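Local coordinates for Serine/threonine-protein kinase Tel1 (Chaetomium thermophilum, PDB 6SKY) that phosphorylates serine and threonine residues of proteins with ATP and probably acts as a DNA damage sensor that starts checkpoint signalling, at residues A[2023-2029]-A[2040-2044]; A[2642-2646]-A[2744-2749]; A[2818-2822]-A[2916-2921]. All coordinates share one frame; numbering follows the deposited sequence.

Interaction 1 of 3, residues A[2023-2029]-A[2040-2044]; sequences IWNLPAP and YKAYQ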
ATOM      1  N   ILE A2023     -34.875  -0.315  -9.040  1.00 24.93           N
ATOM      2  CA  ILE A2023     -35.598  -1.009 -10.096  1.00 24.93           C
ATOM      3  C   ILE A2023     -36.803  -1.649  -9.430  1.00 24.93           C
ATOM      4  O   ILE A2023     -36.709  -2.747  -8.879  1.00 24.93           O
ATOM      5  CB  ILE A2023     -34.724  -2.056 -10.786  1.00 24.93           C
ATOM      6  CG1 ILE A2023     -33.528  -1.394 -11.449  1.00 24.93           C
ATOM      7  CG2 ILE A2023     -35.521  -2.838 -11.784  1.00 24.93           C
ATOM      8  CD1 ILE A2023     -32.445  -2.360 -11.789  1.00 24.93           C
ATOM      9  N   TRP A2024     -37.943  -0.972  -9.470  1.00 26.19           N
ATOM     10  CA  TRP A2024     -39.069  -1.327  -8.626  1.00 26.19           C
ATOM     11  C   TRP A2024     -40.096  -2.201  -9.324  1.00 26.19           C
ATOM     12  O   TRP A2024     -41.255  -2.225  -8.908  1.00 26.19           O
ATOM     13  CB  TRP A2024     -39.739  -0.065  -8.101  1.00 26.19           C
ATOM     14  CG  TRP A2024     -38.862   0.818  -7.294  1.00 26.19           C
ATOM     15  CD1 TRP A2024     -38.648   2.140  -7.487  1.00 26.19           C
ATOM     16  CD2 TRP A2024     -38.091   0.450  -6.150  1.00 26.19           C
ATOM     17  NE1 TRP A2024     -37.791   2.622  -6.543  1.00 26.19           N
ATOM     18  CE2 TRP A2024     -37.434   1.599  -5.709  1.00 26.19           C
ATOM     19  CE3 TRP A2024     -37.889  -0.743  -5.461  1.00 26.19           C
ATOM     20  CZ2 TRP A2024     -36.592   1.592  -4.620  1.00 26.19           C
ATOM     21  CZ3 TRP A2024     -37.062  -0.742  -4.389  1.00 26.19           C
ATOM     22  CH2 TRP A2024     -36.423   0.412  -3.973  1.00 26.19           C
ATOM     23  N   ASN A2025     -39.706  -2.938 -10.356  1.00 29.85           N
ATOM     24  CA  ASN A2025     -40.650  -3.747 -11.115  1.00 29.85           C
ATOM     25  C   ASN A2025     -40.251  -5.214 -11.147  1.00 29.85           C
ATOM     26  O   ASN A2025     -40.574  -5.924 -12.093  1.00 29.85           O
ATOM     27  CB  ASN A2025     -40.811  -3.208 -12.533  1.00 29.85           C
ATOM     28  CG  ASN A2025     -39.515  -3.186 -13.304  1.00 29.85           C
ATOM     29  OD1 ASN A2025     -38.804  -4.182 -13.386  1.00 29.85           O
ATOM     30  ND2 ASN A2025     -39.200  -2.041 -13.882  1.00 29.85           N
ATOM     31  N   LEU A2026     -39.549  -5.672 -10.146  1.00 29.52           N
ATOM     32  CA  LEU A2026     -39.293  -7.095 -10.093  1.00 29.52           C
ATOM     33  C   LEU A2026     -40.468  -7.807  -9.433  1.00 29.52           C
ATOM     34  O   LEU A2026     -41.046  -7.302  -8.472  1.00 29.52           O
ATOM     35  CB  LEU A2026     -38.024  -7.396  -9.310  1.00 29.52           C
ATOM     36  CG  LEU A2026     -36.644  -6.935  -9.772  1.00 29.52           C
ATOM     37  CD1 LEU A2026     -35.644  -8.034  -9.520  1.00 29.52           C
ATOM     38  CD2 LEU A2026     -36.632  -6.534 -11.216  1.00 29.52           C
ATOM     39  N   PRO A2027     -40.843  -8.972  -9.928  1.00 35.85           N
ATOM     40  CA  PRO A2027     -41.889  -9.756  -9.267  1.00 35.85           C
ATOM     41  C   PRO A2027     -41.320 -10.490  -8.065  1.00 35.85           C
ATOM     42  O   PRO A2027     -40.616 -11.493  -8.204  1.00 35.85           O
ATOM     43  CB  PRO A2027     -42.343 -10.721 -10.368  1.00 35.85           C
ATOM     44  CG  PRO A2027     -41.221 -10.768 -11.353  1.00 35.85           C
ATOM     45  CD  PRO A2027     -40.221  -9.710 -11.036  1.00 35.85           C
ATOM     46  N   ALA A2028     -41.635 -10.000  -6.886  1.00 38.45           N
ATOM     47  CA  ALA A2028     -41.036 -10.534  -5.674  1.00 38.45           C
ATOM     48  C   ALA A2028     -41.726 -11.828  -5.272  1.00 38.45           C
ATOM     49  O   ALA A2028     -42.958 -11.883  -5.253  1.00 38.45           O
ATOM     50  CB  ALA A2028     -41.136  -9.522  -4.543  1.00 38.45           C
ATOM     51  N   PRO A2029     -40.980 -12.877  -4.943  1.00 43.01           N
ATOM     52  CA  PRO A2029     -41.614 -14.104  -4.461  1.00 43.01           C
ATOM     53  C   PRO A2029     -42.353 -13.862  -3.157  1.00 43.01           C
ATOM     54  O   PRO A2029     -42.079 -12.915  -2.420  1.00 43.01           O
ATOM     55  CB  PRO A2029     -40.436 -15.063  -4.267  1.00 43.01           C
ATOM     56  CG  PRO A2029     -39.253 -14.195  -4.157  1.00 43.01           C
ATOM     57  CD  PRO A2029     -39.519 -13.004  -5.006  1.00 43.01           C
ATOM     58  N   TYR A2040     -37.246  -5.167   0.047  1.00 23.14           N
ATOM     59  CA  TYR A2040     -37.582  -4.764  -1.307  1.00 23.14           C
ATOM     60  C   TYR A2040     -39.077  -4.603  -1.484  1.00 23.14           C
ATOM     61  O   TYR A2040     -39.525  -3.662  -2.136  1.00 23.14           O
ATOM     62  CB  TYR A2040     -37.053  -5.789  -2.297  1.00 23.14           C
ATOM     63  CG  TYR A2040     -37.320  -5.413  -3.721  1.00 23.14           C
ATOM     64  CD1 TYR A2040     -36.607  -4.405  -4.322  1.00 23.14           C
ATOM     65  CD2 TYR A2040     -38.285  -6.060  -4.462  1.00 23.14           C
ATOM     66  CE1 TYR A2040     -36.844  -4.051  -5.605  1.00 23.14           C
ATOM     67  CE2 TYR A2040     -38.524  -5.709  -5.753  1.00 23.14           C
ATOM     68  CZ  TYR A2040     -37.798  -4.701  -6.317  1.00 23.14           C
ATOM     69  OH  TYR A2040     -38.022  -4.337  -7.611  1.00 23.14           O
ATOM     70  N   LYS A2041     -39.868  -5.528  -0.944  1.00 25.22           N
ATOM     71  CA  LYS A2041     -41.312  -5.423  -1.090  1.00 25.22           C
ATOM     72  C   LYS A2041     -41.844  -4.194  -0.385  1.00 25.22           C
ATOM     73  O   LYS A2041     -42.740  -3.522  -0.900  1.00 25.22           O
ATOM     74  CB  LYS A2041     -41.995  -6.676  -0.565  1.00 25.22           C
ATOM     75  CG  LYS A2041     -41.716  -7.892  -1.397  1.00 25.22           C
ATOM     76  CD  LYS A2041     -42.864  -8.856  -1.352  1.00 25.22           C
ATOM     77  CE  LYS A2041     -42.999  -9.488   0.002  1.00 25.22           C
ATOM     78  NZ  LYS A2041     -42.064 -10.623   0.157  1.00 25.22           N
ATOM     79  N   ALA A2042     -41.289  -3.862   0.779  1.00 23.66           N
ATOM     80  CA  ALA A2042     -41.703  -2.630   1.446  1.00 23.66           C
ATOM     81  C   ALA A2042     -41.408  -1.398   0.593  1.00 23.66           C
ATOM     82  O   ALA A2042     -42.269  -0.528   0.420  1.00 23.66           O
ATOM     83  CB  ALA A2042     -41.025  -2.515   2.804  1.00 23.66           C
ATOM     84  N   TYR A2043     -40.199  -1.304   0.035  1.00 20.80           N
ATOM     85  CA  TYR A2043     -39.879  -0.108  -0.749  1.00 20.80           C
ATOM     86  C   TYR A2043     -40.628  -0.070  -2.074  1.00 20.80           C
ATOM     87  O   TYR A2043     -40.998   1.010  -2.546  1.00 20.80           O
ATOM     88  CB  TYR A2043     -38.378  -0.005  -1.002  1.00 20.80           C
ATOM     89  CG  TYR A2043     -37.610   0.343   0.231  1.00 20.80           C
ATOM     90  CD1 TYR A2043     -37.843   1.521   0.896  1.00 20.80           C
ATOM     91  CD2 TYR A2043     -36.661  -0.511   0.736  1.00 20.80           C
ATOM     92  CE1 TYR A2043     -37.156   1.830   2.026  1.00 20.80           C
ATOM     93  CE2 TYR A2043     -35.969  -0.203   1.861  1.00 20.80           C
ATOM     94  CZ  TYR A2043     -36.220   0.960   2.504  1.00 20.80           C
ATOM     95  OH  TYR A2043     -35.518   1.259   3.637  1.00 20.80           O
ATOM     96  N   GLN A2044     -40.851  -1.226  -2.690  1.00 27.68           N
ATOM     97  CA  GLN A2044     -41.651  -1.289  -3.903  1.00 27.68           C
ATOM     98  C   GLN A2044     -43.068  -0.810  -3.642  1.00 27.68           C
ATOM     99  O   GLN A2044     -43.603   0.018  -4.385  1.00 27.68           O
ATOM    100  CB  GLN A2044     -41.651  -2.713  -4.434  1.00 27.68           C
ATOM    101  CG  GLN A2044     -42.492  -2.919  -5.644  1.00 27.68           C
ATOM    102  CD  GLN A2044     -42.408  -4.323  -6.148  1.00 27.68           C
ATOM    103  OE1 GLN A2044     -42.622  -5.269  -5.410  1.00 27.68           O
ATOM    104  NE2 GLN A2044     -42.086  -4.471  -7.415  1.00 27.68           N
TER

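Interaction 2 of 3, residues A[2642-2646]-A[2744-2749]; sequences RNLGI and RTTAAI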
ATOM      1  N   ARG A2642     -12.137  -5.284  19.218  1.00 25.52           N
ATOM      2  CA  ARG A2642     -11.843  -6.457  20.024  1.00 25.52           C
ATOM      3  C   ARG A2642     -11.643  -6.141  21.493  1.00 25.52           C
ATOM      4  O   ARG A2642     -11.297  -7.039  22.257  1.00 25.52           O
ATOM      5  CB  ARG A2642     -10.599  -7.152  19.491  1.00 25.52           C
ATOM      6  CG  ARG A2642     -10.803  -7.742  18.147  1.00 25.52           C
ATOM      7  CD  ARG A2642      -9.510  -7.994  17.452  1.00 25.52           C
ATOM      8  NE  ARG A2642      -9.735  -8.683  16.193  1.00 25.52           N
ATOM      9  CZ  ARG A2642     -10.108  -8.085  15.072  1.00 25.52           C
ATOM     10  NH1 ARG A2642     -10.291  -8.797  13.976  1.00 25.52           N
ATOM     11  NH2 ARG A2642     -10.297  -6.782  15.043  1.00 25.52           N
ATOM     12  N   ASN A2643     -11.843  -4.893  21.902  1.00 26.08           N
ATOM     13  CA  ASN A2643     -11.647  -4.467  23.286  1.00 26.08           C
ATOM     14  C   ASN A2643     -10.266  -4.845  23.794  1.00 26.08           C
ATOM     15  O   ASN A2643     -10.103  -5.282  24.930  1.00 26.08           O
ATOM     16  CB  ASN A2643     -12.723  -5.036  24.204  1.00 26.08           C
ATOM     17  CG  ASN A2643     -14.108  -4.849  23.660  1.00 26.08           C
ATOM     18  OD1 ASN A2643     -14.917  -5.769  23.671  1.00 26.08           O
ATOM     19  ND2 ASN A2643     -14.389  -3.657  23.167  1.00 26.08           N
ATOM     20  N   LEU A2644      -9.259  -4.684  22.946  1.00 23.08           N
ATOM     21  CA  LEU A2644      -7.898  -4.990  23.352  1.00 23.08           C
ATOM     22  C   LEU A2644      -7.410  -3.919  24.308  1.00 23.08           C
ATOM     23  O   LEU A2644      -7.442  -2.729  23.992  1.00 23.08           O
ATOM     24  CB  LEU A2644      -6.979  -5.099  22.142  1.00 23.08           C
ATOM     25  CG  LEU A2644      -7.141  -6.344  21.280  1.00 23.08           C
ATOM     26  CD1 LEU A2644      -6.341  -6.215  20.026  1.00 23.08           C
ATOM     27  CD2 LEU A2644      -6.697  -7.545  22.036  1.00 23.08           C
ATOM     28  N   GLY A2645      -6.975  -4.346  25.480  1.00 23.90           N
ATOM     29  CA  GLY A2645      -6.495  -3.444  26.504  1.00 23.90           C
ATOM     30  C   GLY A2645      -5.997  -4.271  27.659  1.00 23.90           C
ATOM     31  O   GLY A2645      -5.983  -5.503  27.607  1.00 23.90           O
ATOM     32  N   ILE A2646      -5.587  -3.583  28.715  1.00 22.06           N
ATOM     33  CA  ILE A2646      -5.082  -4.266  29.890  1.00 22.06           C
ATOM     34  C   ILE A2646      -5.998  -3.975  31.063  1.00 22.06           C
ATOM     35  O   ILE A2646      -6.754  -3.005  31.073  1.00 22.06           O
ATOM     36  CB  ILE A2646      -3.629  -3.883  30.224  1.00 22.06           C
ATOM     37  CG1 ILE A2646      -3.568  -2.496  30.836  1.00 22.06           C
ATOM     38  CG2 ILE A2646      -2.771  -3.947  28.990  1.00 22.06           C
ATOM     39  CD1 ILE A2646      -2.325  -2.263  31.621  1.00 22.06           C
ATOM     40  N   ARG A2744      -7.022 -12.923  24.129  1.00 23.26           N
ATOM     41  CA  ARG A2744      -6.899 -11.527  23.732  1.00 23.26           C
ATOM     42  C   ARG A2744      -6.137 -10.701  24.753  1.00 23.26           C
ATOM     43  O   ARG A2744      -5.296  -9.878  24.382  1.00 23.26           O
ATOM     44  CB  ARG A2744      -8.273 -10.926  23.513  1.00 23.26           C
ATOM     45  CG  ARG A2744      -8.894 -11.262  22.209  1.00 23.26           C
ATOM     46  CD  ARG A2744     -10.283 -10.742  22.190  1.00 23.26           C
ATOM     47  NE  ARG A2744     -10.944 -10.996  20.925  1.00 23.26           N
ATOM     48  CZ  ARG A2744     -12.210 -10.692  20.692  1.00 23.26           C
ATOM     49  NH1 ARG A2744     -12.747 -10.943  19.517  1.00 23.26           N
ATOM     50  NH2 ARG A2744     -12.937 -10.137  21.641  1.00 23.26           N
ATOM     51  N   THR A2745      -6.436 -10.863  26.041  1.00 19.52           N
ATOM     52  CA  THR A2745      -5.705 -10.091  27.035  1.00 19.52           C
ATOM     53  C   THR A2745      -4.248 -10.512  27.113  1.00 19.52           C
ATOM     54  O   THR A2745      -3.376  -9.664  27.325  1.00 19.52           O
ATOM     55  CB  THR A2745      -6.374 -10.208  28.394  1.00 19.52           C
ATOM     56  OG1 THR A2745      -6.630 -11.576  28.680  1.00 19.52           O
ATOM     57  CG2 THR A2745      -7.670  -9.484  28.382  1.00 19.52           C
ATOM     58  N   THR A2746      -3.953 -11.794  26.895  1.00 17.15           N
ATOM     59  CA  THR A2746      -2.563 -12.226  26.842  1.00 17.15           C
ATOM     60  C   THR A2746      -1.833 -11.606  25.663  1.00 17.15           C
ATOM     61  O   THR A2746      -0.692 -11.171  25.798  1.00 17.15           O
ATOM     62  CB  THR A2746      -2.501 -13.742  26.782  1.00 17.15           C
ATOM     63  OG1 THR A2746      -3.250 -14.273  27.871  1.00 17.15           O
ATOM     64  CG2 THR A2746      -1.100 -14.221  26.904  1.00 17.15           C
ATOM     65  N   ALA A2747      -2.480 -11.540  24.501  1.00 20.17           N
ATOM     66  CA  ALA A2747      -1.849 -10.930  23.337  1.00 20.17           C
ATOM     67  C   ALA A2747      -1.563  -9.452  23.566  1.00 20.17           C
ATOM     68  O   ALA A2747      -0.474  -8.957  23.247  1.00 20.17           O
ATOM     69  CB  ALA A2747      -2.733 -11.117  22.114  1.00 20.17           C
ATOM     70  N   ALA A2748      -2.539  -8.725  24.108  1.00 14.16           N
ATOM     71  CA  ALA A2748      -2.350  -7.297  24.330  1.00 14.16           C
ATOM     72  C   ALA A2748      -1.227  -7.034  25.318  1.00 14.16           C
ATOM     73  O   ALA A2748      -0.373  -6.174  25.084  1.00 14.16           O
ATOM     74  CB  ALA A2748      -3.647  -6.660  24.809  1.00 14.16           C
ATOM     75  N   ILE A2749      -1.194  -7.771  26.428  1.00 18.13           N
ATOM     76  CA  ILE A2749      -0.141  -7.504  27.398  1.00 18.13           C
ATOM     77  C   ILE A2749       1.206  -7.984  26.890  1.00 18.13           C
ATOM     78  O   ILE A2749       2.233  -7.412  27.239  1.00 18.13           O
ATOM     79  CB  ILE A2749      -0.476  -8.118  28.766  1.00 18.13           C
ATOM     80  CG1 ILE A2749       0.384  -7.477  29.850  1.00 18.13           C
ATOM     81  CG2 ILE A2749      -0.236  -9.602  28.756  1.00 18.13           C
ATOM     82  CD1 ILE A2749       0.254  -6.003  29.945  1.00 18.13           C
TER

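Interaction 3 of 3, residues A[2818-2822]-A[2916-2921]; sequences RRCCE and VMATVN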
ATOM      1  N   ARG A2818      -2.074 -14.669  17.393  1.00 18.51           N
ATOM      2  CA  ARG A2818      -1.181 -14.021  16.445  1.00 18.51           C
ATOM      3  C   ARG A2818      -1.842 -12.823  15.780  1.00 18.51           C
ATOM      4  O   ARG A2818      -1.206 -11.781  15.592  1.00 18.51           O
ATOM      5  CB  ARG A2818      -0.727 -15.036  15.414  1.00 18.51           C
ATOM      6  CG  ARG A2818       0.534 -14.673  14.724  1.00 18.51           C
ATOM      7  CD  ARG A2818       0.967 -15.768  13.800  1.00 18.51           C
ATOM      8  NE  ARG A2818       1.434 -16.936  14.529  1.00 18.51           N
ATOM      9  CZ  ARG A2818       2.709 -17.203  14.762  1.00 18.51           C
ATOM     10  NH1 ARG A2818       3.044 -18.288  15.430  1.00 18.51           N
ATOM     11  NH2 ARG A2818       3.645 -16.385  14.322  1.00 18.51           N
ATOM     12  N   ARG A2819      -3.126 -12.934  15.448  1.00 22.26           N
ATOM     13  CA  ARG A2819      -3.832 -11.806  14.860  1.00 22.26           C
ATOM     14  C   ARG A2819      -3.968 -10.661  15.848  1.00 22.26           C
ATOM     15  O   ARG A2819      -3.860  -9.496  15.466  1.00 22.26           O
ATOM     16  CB  ARG A2819      -5.204 -12.237  14.364  1.00 22.26           C
ATOM     17  CG  ARG A2819      -5.175 -13.239  13.252  1.00 22.26           C
ATOM     18  CD  ARG A2819      -5.611 -12.641  11.962  1.00 22.26           C
ATOM     19  NE  ARG A2819      -6.986 -12.179  12.013  1.00 22.26           N
ATOM     20  CZ  ARG A2819      -7.544 -11.433  11.072  1.00 22.26           C
ATOM     21  NH1 ARG A2819      -8.802 -11.044  11.188  1.00 22.26           N
ATOM     22  NH2 ARG A2819      -6.838 -11.070  10.020  1.00 22.26           N
ATOM     23  N   CYS A2820      -4.197 -10.963  17.123  1.00 22.40           N
ATOM     24  CA  CYS A2820      -4.337  -9.890  18.094  1.00 22.40           C
ATOM     25  C   CYS A2820      -3.001  -9.261  18.442  1.00 22.40           C
ATOM     26  O   CYS A2820      -2.943  -8.058  18.695  1.00 22.40           O
ATOM     27  CB  CYS A2820      -5.034 -10.406  19.346  1.00 22.40           C
ATOM     28  SG  CYS A2820      -6.784 -10.687  19.111  1.00 22.40           S
ATOM     29  N   CYS A2821      -1.923 -10.043  18.440  1.00 17.76           N
ATOM     30  CA  CYS A2821      -0.587  -9.470  18.536  1.00 17.76           C
ATOM     31  C   CYS A2821      -0.321  -8.507  17.393  1.00 17.76           C
ATOM     32  O   CYS A2821       0.213  -7.416  17.605  1.00 17.76           O
ATOM     33  CB  CYS A2821       0.459 -10.579  18.542  1.00 17.76           C
ATOM     34  SG  CYS A2821       0.694 -11.416  20.084  1.00 17.76           S
ATOM     35  N   GLU A2822      -0.703  -8.882  16.173  1.00 22.51           N
ATOM     36  CA  GLU A2822      -0.459  -8.015  15.025  1.00 22.51           C
ATOM     37  C   GLU A2822      -1.305  -6.752  15.076  1.00 22.51           C
ATOM     38  O   GLU A2822      -0.811  -5.670  14.764  1.00 22.51           O
ATOM     39  CB  GLU A2822      -0.707  -8.777  13.731  1.00 22.51           C
ATOM     40  CG  GLU A2822       0.414  -9.716  13.372  1.00 22.51           C
ATOM     41  CD  GLU A2822       0.009 -10.758  12.360  1.00 22.51           C
ATOM     42  OE1 GLU A2822      -1.085 -10.633  11.782  1.00 22.51           O
ATOM     43  OE2 GLU A2822       0.781 -11.713  12.146  1.00 22.51           O
ATOM     44  N   VAL A2916       4.588  -5.828  10.369  1.00 22.74           N
ATOM     45  CA  VAL A2916       4.077  -6.310  11.642  1.00 22.74           C
ATOM     46  C   VAL A2916       4.091  -7.830  11.676  1.00 22.74           C
ATOM     47  O   VAL A2916       4.398  -8.435  12.706  1.00 22.74           O
ATOM     48  CB  VAL A2916       2.672  -5.746  11.902  1.00 22.74           C
ATOM     49  CG1 VAL A2916       2.227  -6.118  13.264  1.00 22.74           C
ATOM     50  CG2 VAL A2916       2.685  -4.264  11.785  1.00 22.74           C
ATOM     51  N   MET A2917       3.784  -8.468  10.549  1.00 26.42           N
ATOM     52  CA  MET A2917       3.806  -9.924  10.478  1.00 26.42           C
ATOM     53  C   MET A2917       5.185 -10.475  10.803  1.00 26.42           C
ATOM     54  O   MET A2917       5.320 -11.397  11.611  1.00 26.42           O
ATOM     55  CB  MET A2917       3.368 -10.380   9.091  1.00 26.42           C
ATOM     56  CG  MET A2917       3.307 -11.884   8.937  1.00 26.42           C
ATOM     57  SD  MET A2917       3.483 -12.483   7.248  1.00 26.42           S
ATOM     58  CE  MET A2917       5.155 -11.983   6.880  1.00 26.42           C
ATOM     59  N   ALA A2918       6.225  -9.924  10.181  1.00 23.12           N
ATOM     60  CA  ALA A2918       7.574 -10.424  10.402  1.00 23.12           C
ATOM     61  C   ALA A2918       8.044 -10.160  11.824  1.00 23.12           C
ATOM     62  O   ALA A2918       8.712 -11.002  12.433  1.00 23.12           O
ATOM     63  CB  ALA A2918       8.527  -9.787   9.402  1.00 23.12           C
ATOM     64  N   THR A2919       7.697  -8.997  12.371  1.00 22.92           N
ATOM     65  CA  THR A2919       8.074  -8.673  13.741  1.00 22.92           C
ATOM     66  C   THR A2919       7.435  -9.632  14.730  1.00 22.92           C
ATOM     67  O   THR A2919       8.104 -10.151  15.629  1.00 22.92           O
ATOM     68  CB  THR A2919       7.673  -7.242  14.061  1.00 22.92           C
ATOM     69  OG1 THR A2919       8.098  -6.385  13.003  1.00 22.92           O
ATOM     70  CG2 THR A2919       8.322  -6.804  15.334  1.00 22.92           C
ATOM     71  N   VAL A2920       6.134  -9.880  14.581  1.00 20.42           N
ATOM     72  CA  VAL A2920       5.444 -10.797  15.476  1.00 20.42           C
ATOM     73  C   VAL A2920       5.968 -12.216  15.310  1.00 20.42           C
ATOM     74  O   VAL A2920       6.082 -12.959  16.287  1.00 20.42           O
ATOM     75  CB  VAL A2920       3.927 -10.712  15.248  1.00 20.42           C
ATOM     76  CG1 VAL A2920       3.208 -11.746  16.061  1.00 20.42           C
ATOM     77  CG2 VAL A2920       3.434  -9.349  15.619  1.00 20.42           C
ATOM     78  N   ASN A2921       6.307 -12.619  14.085  1.00 24.12           N
ATOM     79  CA  ASN A2921       6.901 -13.937  13.887  1.00 24.12           C
ATOM     80  C   ASN A2921       8.198 -14.071  14.658  1.00 24.12           C
ATOM     81  O   ASN A2921       8.430 -15.076  15.334  1.00 24.12           O
ATOM     82  CB  ASN A2921       7.151 -14.197  12.407  1.00 24.12           C
ATOM     83  CG  ASN A2921       5.900 -14.488  11.648  1.00 24.12           C
ATOM     84  OD1 ASN A2921       4.805 -14.341  12.166  1.00 24.12           O
ATOM     85  ND2 ASN A2921       6.049 -14.893  10.404  1.00 24.12           N
TER

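Interaction 1 of 3, residues A[2023-2029]-A[2040-2044]
Tyr2040 and Gln2044, one turn apart on helix 2035-2047, hold the loop 2023-2029 by its backbone. The phenol OH of Tyr2040 donates to Ile2023 O, which lies in the plane of the ring at its edge; the exact length of this bond is doubtful. The same OH accepts the N-H of Leu2026, with Leu2026 N 3.2 Å from Tyr2040 OH. Gln2044 NE2 spans two carbonyls. It lies 2.8 Å from Trp2024 O in a nearly straight bond (168°), approaching from above the carbonyl plane. Its bond to Leu2026 O is longer, at 3.2 Å from NE2. The Gln2044 chain is extended, with CG anti to the backbone N (chi1 177°), and this carries the amide out to the loop.

The indole of Trp2024 packs back on the helix. Its CE3 meets Tyr2040 CE1 at 3.5 Å, the two ring planes 31° apart. Its CH2 touches Tyr2043 CB. Farther along the loop, Ala2028 CB rests on Lys2041 CG.

Second-shell residues surround these groups. Phe2015 meets the Tyr2040 ring edge-to-face, and Tyr2043 OH is hydrogen-bonded to Thr2137 OG1. The arrangement is a side-chain-held connection between successive helices 2011-2021 and 2035-2047 in the alpha-solenoid FAT domain.

Interaction 2 of 3, residues A[2642-2646]-A[2744-2749]
Leu2644 lies across Arg2744 and Ala2748 in the packed part of this contact, where the loop 2642-2646 passes over helix 2732-2755. Leu2644 CD2 lies against the helix backbone, 3.6 Å from Arg2744 O. The same methyl touches Arg2744 CB. Leu2644 CD2 is also 4.2 Å from Ala2748 CB. The loop backbone passes close to Ala2748, whose CB is 3.8 Å from Gly2645 O. Beyond it, Ile2646 and Ile2749 cross at about a right angle. They meet methyl to methyl, Ile2646 CG2 to Ile2749 CD1, at 3.8 Å. Ile2749 reaches this point because its CG1 lies anti to the backbone N (chi1 -162°).

The loop leads from helix 2637-2641 to strand 2651-2655. Asn2643, with positive phi, ends the helix in a Schellman motif and turns the chain toward the strand. In the PI3/PI4-kinase fold strand 2651-2655 belongs to the N-lobe sheet and helix 2732-2755 to the C-lobe, so the contact lies where the lobes join. The side chain of Ile2646 is about 13 Å from the bound nucleotide analogue.

Between the two segments, the arginine end is looser, and no polar bond forms between the arginines. Arg2642 CB sits over the centre of the Arg2744 guanidinium, 4.0 Å above its plane. The two guanidinium planes are 62° apart. Arg2642 NE and Arg2744 NH1 stay 5.0 Å apart. Acidic partners would partly offset the two charges: Arg2642 makes salt bridges to Glu2638 and Asp1928, while Arg2744 has a long, weak ion pair with Asp1926. At the margin, Thr2745 CG2 barely touches Gly2645 O, and Thr2745 OG1 bonds back to Asn2741 O in its own helix.

Interaction 3 of 3, residues A[2818-2822]-A[2916-2921]
The Arg2818 guanidinium and the Asn2921 amide meet with their planes 77° apart. Asn2921 OD1 lies at the edge of the guanidinium, near its plane, 3.2 Å from Arg2818 NH2. The bond is weak: it is long and bent, with an N-H...O angle of 126°. Arg2818 bends at chi3, which swings its end toward the second helix. The other end of the amide is used elsewhere: Asn2921 ND2 bonds Ala2259 O of the second subunit.

Beside this polar pair the contact is largely aliphatic. Val2920 projects toward helix 2816-2828. Its CG1 lies 3.9 Å from Cys2821 CB and also touches Arg2818 CG. Its CG2 meets Glu2822 CG at 3.8 Å, the two side chains crossing at about a right angle. One turn earlier, Val2916 CG1 packs against Glu2822 O and CB. The side chain of Glu2822 runs alongside Met2917, with OE2 3.9 Å from Met2917 CA.

The short axes pass 9.8 Å apart at 119°. The contact sets the FATC helix 2916-2927 against a helix of the kinase C-lobe. Helix 2816-2828 also packs Cys2820 and Cys2821 on helix 2732-2755. Met2917 packs on Met2220 of the second subunit, so the FATC helix lies at the dimer interface.

The chemistry implies that apolar packing carries most of this contact, with a single weak polar bond beside it. Asn2921 lies between Arg2818 and the second subunit, its stronger partner being Ala2259 O there.

From the N terminus, interaction 1 comes first. It closes a short loop between neighbouring helices of the FAT domain and stands apart, its nearest atoms about 29 Å from interaction 2. Interaction 2 then closes a loop of 97 residues within the kinase domain, bringing the region before strand 2651-2655 onto helix 2732-2755. Interaction 3 opens later and closes 93 residues. The three follow in series, and none nests in or crosses another. Interactions 2 and 3 touch in space: Ala2747 CB lies 3.7 Å from Cys2820 CB. Together they link the loop before strand 2651-2655, helix 2732-2755, helix 2816-2828 and helix 2916-2927 in the FATC region.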